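Local coordinates for putative citrate lyase, alfa subunit (Streptococcus mutans, PDB 2HJ0), which is a putative member of the citrate lyase alpha-subunit (CitF) family, an alpha/beta protein built around two mixed, largely parallel beta-sheets, at residues S50-K62 with N81-K93. Sequence-based numbering, arbitrary orientation.
Sequences SSIHEAIEKTRLK and NMVLDEIAKMGIK
H53 and E86 make the one direct hydrogen bond between the two helices: ND1 gives its N-H to OE1 over 2.9 Å at 160°. The oxygen lies at the ring edge, near the imidazole plane, but the donor approaches from well above the carboxylate plane. With CG anti to the backbone N (chi1 -170°), the H53 ring reaches over to E86, whose chain bends at chi2 to bring the carboxylate round. A water accepts from H53 N at 2.7 Å and donates weakly to E86 OE2, so OE1 is held directly and OE2 only weakly, through the water, to the first turn of helix 52-58. Selenomethionine M90 lies over one face of the same ring, with SE 3.8 Å from the centroid and CE making a CH-pi contact; the ring is thus held at its edge and covered on a face.

Beside this polar pair the contact is aliphatic. I56 pushes CD1 between E86 CG and I87 CD1, each 3.5 Å away, while its CG2 branch meets M90 SE. At the N-terminal end I52 sets CG2 against E86 CB and CD1 against SE of selenomethionine M82, 3.9 Å off. I92 CD1 packs on the backbone O of L61, whose CD2 approaches I87 CD1.

Helix 81-89 ends in a Schellman motif with G91 at positive phi, and L61 and I92 pack against each other past the helix ends. Toward the sheet, I52 touches V229, L61 touches I67 and V83 touches F69. The axes of 52-58 and 81-89 come within 9.8 Å and cross at -66°, a layer of two helices packed on one face of a largely parallel sheet, as in Rossmann-like alpha/beta folds.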
ATOM      1  N   SER A  50       9.213   8.523  23.972  1.00 21.06           N
ATOM      2  CA  SER A  50       8.668   9.514  24.894  1.00 22.00           C
ATOM      3  C   SER A  50       8.520  10.918  24.333  1.00 22.50           C
ATOM      4  O   SER A  50       7.560  11.620  24.653  1.00 23.30           O
ATOM      5  CB  SER A  50       9.531   9.600  26.143  1.00 22.22           C
ATOM      6  OG  SER A  50      10.803  10.097  25.800  1.00 24.01           O
ATOM      7  N   SER A  51       9.460  11.333  23.492  1.00 21.52           N
ATOM      8  CA  SER A  51       9.414  12.684  22.957  1.00 20.60           C
ATOM      9  C   SER A  51       9.991  12.802  21.560  1.00 20.62           C
ATOM     10  O   SER A  51      10.575  11.858  21.040  1.00 20.98           O
ATOM     11  CB  SER A  51      10.213  13.596  23.872  1.00 21.39           C
ATOM     12  OG  SER A  51      11.581  13.195  23.866  1.00 18.36           O
ATOM     13  N   ILE A  52       9.850  13.981  20.962  1.00 19.83           N
ATOM     14  CA  ILE A  52      10.408  14.196  19.637  1.00 18.80           C
ATOM     15  C   ILE A  52      11.917  14.089  19.768  1.00 19.04           C
ATOM     16  O   ILE A  52      12.583  13.611  18.858  1.00 19.37           O
ATOM     17  CB  ILE A  52      10.039  15.589  19.072  1.00 18.69           C
ATOM     18  CG1 ILE A  52       8.809  15.472  18.168  1.00 18.43           C
ATOM     19  CG2 ILE A  52      11.191  16.175  18.286  1.00 16.19           C
ATOM     20  CD1 ILE A  52       7.541  15.239  18.904  1.00 19.93           C
ATOM     21  N   HIS A  53      12.452  14.524  20.908  1.00 19.43           N
ATOM     22  CA  HIS A  53      13.896  14.477  21.146  1.00 19.63           C
ATOM     23  C   HIS A  53      14.441  13.060  20.942  1.00 19.88           C
ATOM     24  O   HIS A  53      15.309  12.849  20.094  1.00 19.78           O
ATOM     25  CB  HIS A  53      14.234  14.964  22.569  1.00 19.53           C
ATOM     26  CG  HIS A  53      15.703  15.164  22.807  1.00 19.86           C
ATOM     27  ND1 HIS A  53      16.308  16.400  22.733  1.00 20.53           N
ATOM     28  CD2 HIS A  53      16.699  14.274  23.043  1.00 19.08           C
ATOM     29  CE1 HIS A  53      17.611  16.263  22.907  1.00 19.85           C
ATOM     30  NE2 HIS A  53      17.874  14.983  23.096  1.00 18.37           N
ATOM     31  N   GLU A  54      13.930  12.099  21.716  1.00 19.06           N
ATOM     32  CA  GLU A  54      14.373  10.706  21.617  1.00 18.61           C
ATOM     33  C   GLU A  54      14.162  10.160  20.206  1.00 18.26           C
ATOM     34  O   GLU A  54      14.894   9.287  19.739  1.00 16.47           O
ATOM     35  CB  GLU A  54      13.618   9.833  22.619  1.00 19.99           C
ATOM     36  CG  GLU A  54      14.141   8.412  22.735  1.00 23.02           C
ATOM     37  CD  GLU A  54      13.292   7.545  23.660  1.00 26.42           C
ATOM     38  OE1 GLU A  54      13.684   6.384  23.911  1.00 28.01           O
ATOM     39  OE2 GLU A  54      12.229   8.010  24.136  1.00 27.56           O
ATOM     40  N   ALA A  55      13.153  10.675  19.521  1.00 18.12           N
ATOM     41  CA  ALA A  55      12.895  10.224  18.176  1.00 19.30           C
ATOM     42  C   ALA A  55      14.079  10.613  17.309  1.00 19.72           C
ATOM     43  O   ALA A  55      14.613   9.787  16.575  1.00 20.50           O
ATOM     44  CB  ALA A  55      11.618  10.866  17.639  1.00 21.82           C
ATOM     45  N   ILE A  56      14.487  11.879  17.396  1.00 20.19           N
ATOM     46  CA  ILE A  56      15.609  12.389  16.601  1.00 20.37           C
ATOM     47  C   ILE A  56      16.861  11.607  16.954  1.00 20.85           C
ATOM     48  O   ILE A  56      17.689  11.283  16.101  1.00 20.18           O
ATOM     49  CB  ILE A  56      15.851  13.891  16.883  1.00 18.80           C
ATOM     50  CG1 ILE A  56      14.565  14.674  16.607  1.00 19.22           C
ATOM     51  CG2 ILE A  56      16.977  14.410  16.007  1.00 18.28           C
ATOM     52  CD1 ILE A  56      14.597  16.120  17.027  1.00 19.33           C
ATOM     53  N   GLU A  57      16.962  11.287  18.234  1.00 22.64           N
ATOM     54  CA  GLU A  57      18.092  10.560  18.761  1.00 25.37           C
ATOM     55  C   GLU A  57      18.133   9.133  18.226  1.00 25.21           C
ATOM     56  O   GLU A  57      19.022   8.767  17.452  1.00 26.00           O
ATOM     57  CB  GLU A  57      18.006  10.546  20.281  1.00 27.75           C
ATOM     58  CG  GLU A  57      19.255  10.071  20.977  1.00 33.65           C
ATOM     59  CD  GLU A  57      18.983   9.703  22.419  1.00 37.27           C
ATOM     60  OE1 GLU A  57      18.470   8.578  22.668  1.00 39.58           O
ATOM     61  OE2 GLU A  57      19.260  10.552  23.296  1.00 38.79           O
ATOM     62  N   LYS A  58      17.163   8.324  18.621  1.00 24.76           N
ATOM     63  CA  LYS A  58      17.144   6.943  18.173  1.00 24.88           C
ATOM     64  C   LYS A  58      17.047   6.780  16.665  1.00 23.57           C
ATOM     65  O   LYS A  58      17.132   5.666  16.154  1.00 23.74           O
ATOM     66  CB  LYS A  58      16.005   6.175  18.853  1.00 26.11           C
ATOM     67  CG  LYS A  58      16.244   5.943  20.346  1.00 28.96           C
ATOM     68  CD  LYS A  58      15.341   4.856  20.923  1.00 32.05           C
ATOM     69  CE  LYS A  58      15.524   3.514  20.172  1.00 34.26           C
ATOM     70  NZ  LYS A  58      14.628   2.404  20.651  1.00 35.04           N
ATOM     71  N   THR A  59      16.889   7.885  15.953  1.00 22.11           N
ATOM     72  CA  THR A  59      16.759   7.814  14.514  1.00 20.98           C
ATOM     73  C   THR A  59      18.126   8.007  13.863  1.00 22.27           C
ATOM     74  O   THR A  59      18.305   7.757  12.670  1.00 21.91           O
ATOM     75  CB  THR A  59      15.747   8.851  14.051  1.00 19.65           C
ATOM     76  OG1 THR A  59      15.140   8.406  12.843  1.00 21.78           O
ATOM     77  CG2 THR A  59      16.398  10.180  13.832  1.00 19.27           C
ATOM     78  N   ARG A  60      19.095   8.434  14.669  1.00 22.66           N
ATOM     79  CA  ARG A  60      20.458   8.634  14.198  1.00 22.63           C
ATOM     80  C   ARG A  60      20.658   9.779  13.205  1.00 22.11           C
ATOM     81  O   ARG A  60      21.626   9.794  12.437  1.00 22.46           O
ATOM     82  CB  ARG A  60      20.982   7.337  13.582  1.00 23.79           C
ATOM     83  CG  ARG A  60      22.061   6.674  14.407  1.00 27.51           C
ATOM     84  CD  ARG A  60      21.508   5.888  15.575  1.00 31.69           C
ATOM     85  NE  ARG A  60      21.258   4.488  15.226  1.00 37.06           N
ATOM     86  CZ  ARG A  60      22.187   3.635  14.784  1.00 38.92           C
ATOM     87  NH1 ARG A  60      21.854   2.376  14.491  1.00 38.93           N
ATOM     88  NH2 ARG A  60      23.445   4.038  14.628  1.00 38.86           N
ATOM     89  N   LEU A  61      19.748  10.743  13.235  1.00 21.10           N
ATOM     90  CA  LEU A  61      19.807  11.889  12.342  1.00 20.77           C
ATOM     91  C   LEU A  61      21.130  12.618  12.482  1.00 22.07           C
ATOM     92  O   LEU A  61      21.546  12.941  13.592  1.00 23.26           O
ATOM     93  CB  LEU A  61      18.672  12.856  12.667  1.00 18.70           C
ATOM     94  CG  LEU A  61      18.523  13.987  11.663  1.00 16.62           C
ATOM     95  CD1 LEU A  61      18.193  13.379  10.300  1.00 14.82           C
ATOM     96  CD2 LEU A  61      17.438  14.949  12.113  1.00 15.26           C
ATOM     97  N   LYS A  62      21.798  12.876  11.363  1.00 22.98           N
ATOM     98  CA  LYS A  62      23.066  13.591  11.406  1.00 24.30           C
ATOM     99  C   LYS A  62      23.016  14.771  10.453  1.00 24.75           C
ATOM    100  O   LYS A  62      22.012  14.992   9.778  1.00 23.53           O
ATOM    101  CB  LYS A  62      24.221  12.652  11.045  1.00 25.03           C
ATOM    102  CG  LYS A  62      24.317  11.447  11.985  1.00 30.43           C
ATOM    103  CD  LYS A  62      25.586  10.587  11.805  1.00 32.94           C
ATOM    104  CE  LYS A  62      25.607   9.817  10.482  1.00 33.08           C
ATOM    105  NZ  LYS A  62      25.676  10.715   9.301  1.00 32.67           N
ATOM    106  N   ASN A  81       7.307  22.721  12.843  1.00 22.81           N
ATOM    107  CA  ASN A  81       7.997  23.609  13.779  1.00 24.11           C
ATOM    108  C   ASN A  81       8.499  22.860  14.988  1.00 25.49           C
ATOM    109  O   ASN A  81       9.514  23.216  15.586  1.00 25.74           O
ATOM    110  CB  ASN A  81       7.080  24.738  14.263  1.00 22.83           C
ATOM    111  CG  ASN A  81       6.545  25.586  13.131  1.00 22.24           C
ATOM    112  OD1 ASN A  81       7.206  25.784  12.111  1.00 22.32           O
ATOM    113  ND2 ASN A  81       5.349  26.113  13.316  1.00 21.50           N
HETATM  114  N   MSE A  82       7.772  21.822  15.351  1.00 27.58           N
HETATM  115  CA  MSE A  82       8.124  21.007  16.497  1.00 29.71           C
HETATM  116  C   MSE A  82       9.454  20.273  16.273  1.00 29.16           C
HETATM  117  O   MSE A  82      10.423  20.501  16.996  1.00 28.98           O
HETATM  118  CB  MSE A  82       7.004  20.003  16.741  1.00 34.25           C
HETATM  119  CG  MSE A  82       6.894  19.492  18.155  1.00 40.54           C
HETATM  120 SE   MSE A  82       5.355  18.348  18.263  1.00 51.56          SE
HETATM  121  CE  MSE A  82       3.970  19.673  18.155  1.00 46.53           C
ATOM    122  N   VAL A  83       9.492  19.399  15.269  1.00 27.30           N
ATOM    123  CA  VAL A  83      10.695  18.634  14.972  1.00 25.46           C
ATOM    124  C   VAL A  83      11.901  19.531  14.718  1.00 25.67           C
ATOM    125  O   VAL A  83      12.913  19.436  15.417  1.00 25.48           O
ATOM    126  CB  VAL A  83      10.483  17.722  13.747  1.00 24.50           C
ATOM    127  CG1 VAL A  83      11.760  16.968  13.413  1.00 23.09           C
ATOM    128  CG2 VAL A  83       9.364  16.752  14.025  1.00 23.56           C
ATOM    129  N   LEU A  84      11.783  20.395  13.717  1.00 25.37           N
ATOM    130  CA  LEU A  84      12.850  21.315  13.347  1.00 25.37           C
ATOM    131  C   LEU A  84      13.448  22.030  14.551  1.00 26.27           C
ATOM    132  O   LEU A  84      14.666  22.054  14.736  1.00 26.24           O
ATOM    133  CB  LEU A  84      12.323  22.343  12.344  1.00 23.41           C
ATOM    134  CG  LEU A  84      12.813  22.168  10.912  1.00 21.08           C
ATOM    135  CD1 LEU A  84      12.778  20.718  10.507  1.00 20.56           C
ATOM    136  CD2 LEU A  84      11.958  23.010   9.998  1.00 20.64           C
ATOM    137  N   ASP A  85      12.591  22.606  15.380  1.00 27.22           N
ATOM    138  CA  ASP A  85      13.073  23.320  16.547  1.00 27.90           C
ATOM    139  C   ASP A  85      13.937  22.430  17.429  1.00 28.04           C
ATOM    140  O   ASP A  85      14.983  22.852  17.920  1.00 29.32           O
ATOM    141  CB  ASP A  85      11.897  23.877  17.340  1.00 28.95           C
ATOM    142  CG  ASP A  85      12.336  24.778  18.461  1.00 31.34           C
ATOM    143  OD1 ASP A  85      12.717  24.244  19.529  1.00 32.31           O
ATOM    144  OD2 ASP A  85      12.305  26.017  18.269  1.00 32.92           O
ATOM    145  N   GLU A  86      13.512  21.189  17.625  1.00 27.76           N
ATOM    146  CA  GLU A  86      14.282  20.272  18.447  1.00 27.05           C
ATOM    147  C   GLU A  86      15.596  19.934  17.742  1.00 26.52           C
ATOM    148  O   GLU A  86      16.618  19.702  18.390  1.00 25.99           O
ATOM    149  CB  GLU A  86      13.477  19.004  18.720  1.00 28.24           C
ATOM    150  CG  GLU A  86      14.071  18.127  19.819  1.00 30.69           C
ATOM    151  CD  GLU A  86      14.182  18.850  21.155  1.00 31.68           C
ATOM    152  OE1 GLU A  86      15.303  18.903  21.713  1.00 32.02           O
ATOM    153  OE2 GLU A  86      13.150  19.365  21.645  1.00 33.37           O
ATOM    154  N   ILE A  87      15.572  19.898  16.412  1.00 25.58           N
ATOM    155  CA  ILE A  87      16.789  19.613  15.666  1.00 24.88           C
ATOM    156  C   ILE A  87      17.756  20.774  15.934  1.00 26.35           C
ATOM    157  O   ILE A  87      18.935  20.561  16.206  1.00 26.65           O
ATOM    158  CB  ILE A  87      16.554  19.557  14.136  1.00 23.92           C
ATOM    159  CG1 ILE A  87      15.427  18.585  13.786  1.00 23.42           C
ATOM    160  CG2 ILE A  87      17.843  19.139  13.440  1.00 23.06           C
ATOM    161  CD1 ILE A  87      15.779  17.122  13.931  1.00 23.57           C
ATOM    162  N   ALA A  88      17.255  22.004  15.853  1.00 25.48           N
ATOM    163  CA  ALA A  88      18.106  23.160  16.081  1.00 25.20           C
ATOM    164  C   ALA A  88      18.685  23.116  17.493  1.00 25.80           C
ATOM    165  O   ALA A  88      19.891  23.239  17.675  1.00 26.67           O
ATOM    166  CB  ALA A  88      17.322  24.449  15.861  1.00 23.90           C
ATOM    167  N   LYS A  89      17.821  22.921  18.484  1.00 25.97           N
ATOM    168  CA  LYS A  89      18.236  22.864  19.879  1.00 26.43           C
ATOM    169  C   LYS A  89      19.336  21.833  20.095  1.00 27.21           C
ATOM    170  O   LYS A  89      20.221  22.022  20.931  1.00 28.53           O
ATOM    171  CB  LYS A  89      17.049  22.508  20.773  1.00 26.72           C
ATOM    172  CG  LYS A  89      16.499  23.644  21.625  1.00 28.28           C
ATOM    173  CD  LYS A  89      15.893  24.757  20.779  1.00 29.71           C
ATOM    174  CE  LYS A  89      15.016  25.691  21.617  1.00 29.51           C
ATOM    175  NZ  LYS A  89      13.877  24.964  22.256  1.00 29.40           N
HETATM  176  N   MSE A  90      19.281  20.738  19.346  1.00 27.08           N
HETATM  177  CA  MSE A  90      20.274  19.682  19.487  1.00 26.88           C
HETATM  178  C   MSE A  90      21.551  19.958  18.702  1.00 24.84           C
HETATM  179  O   MSE A  90      22.393  19.074  18.550  1.00 24.37           O
HETATM  180  CB  MSE A  90      19.689  18.339  19.044  1.00 31.59           C
HETATM  181  CG  MSE A  90      18.621  17.784  19.976  1.00 37.25           C
HETATM  182 SE   MSE A  90      17.779  16.174  19.305  1.00 47.47          SE
HETATM  183  CE  MSE A  90      19.175  14.861  19.626  1.00 41.28           C
ATOM    184  N   GLY A  91      21.687  21.178  18.198  1.00 22.09           N
ATOM    185  CA  GLY A  91      22.880  21.529  17.453  1.00 21.13           C
ATOM    186  C   GLY A  91      23.066  20.842  16.113  1.00 20.36           C
ATOM    187  O   GLY A  91      24.166  20.811  15.579  1.00 20.21           O
ATOM    188  N   ILE A  92      22.008  20.275  15.555  1.00 21.78           N
ATOM    189  CA  ILE A  92      22.149  19.622  14.257  1.00 22.17           C
ATOM    190  C   ILE A  92      21.940  20.679  13.177  1.00 23.89           C
ATOM    191  O   ILE A  92      21.059  21.533  13.307  1.00 24.95           O
ATOM    192  CB  ILE A  92      21.142  18.466  14.098  1.00 19.07           C
ATOM    193  CG1 ILE A  92      21.539  17.325  15.048  1.00 18.19           C
ATOM    194  CG2 ILE A  92      21.110  18.001  12.662  1.00 17.45           C
ATOM    195  CD1 ILE A  92      20.653  16.111  15.013  1.00 15.93           C
ATOM    196  N   LYS A  93      22.765  20.637  12.130  1.00 24.73           N
ATOM    197  CA  LYS A  93      22.672  21.608  11.044  1.00 24.16           C
ATOM    198  C   LYS A  93      22.882  21.006   9.663  1.00 22.56           C
ATOM    199  O   LYS A  93      23.136  19.809   9.524  1.00 21.48           O
ATOM    200  CB  LYS A  93      23.675  22.751  11.250  1.00 26.23           C
ATOM    201  CG  LYS A  93      23.346  23.694  12.409  1.00 28.75           C
ATOM    202  CD  LYS A  93      24.159  24.993  12.332  1.00 30.89           C
ATOM    203  CE  LYS A  93      23.758  25.972  13.430  1.00 31.84           C
ATOM    204  NZ  LYS A  93      24.474  27.283  13.314  1.00 34.00           N
TER
HETATM  205  O   HOH W   1      11.212  16.565  22.155  1.00 11.19           O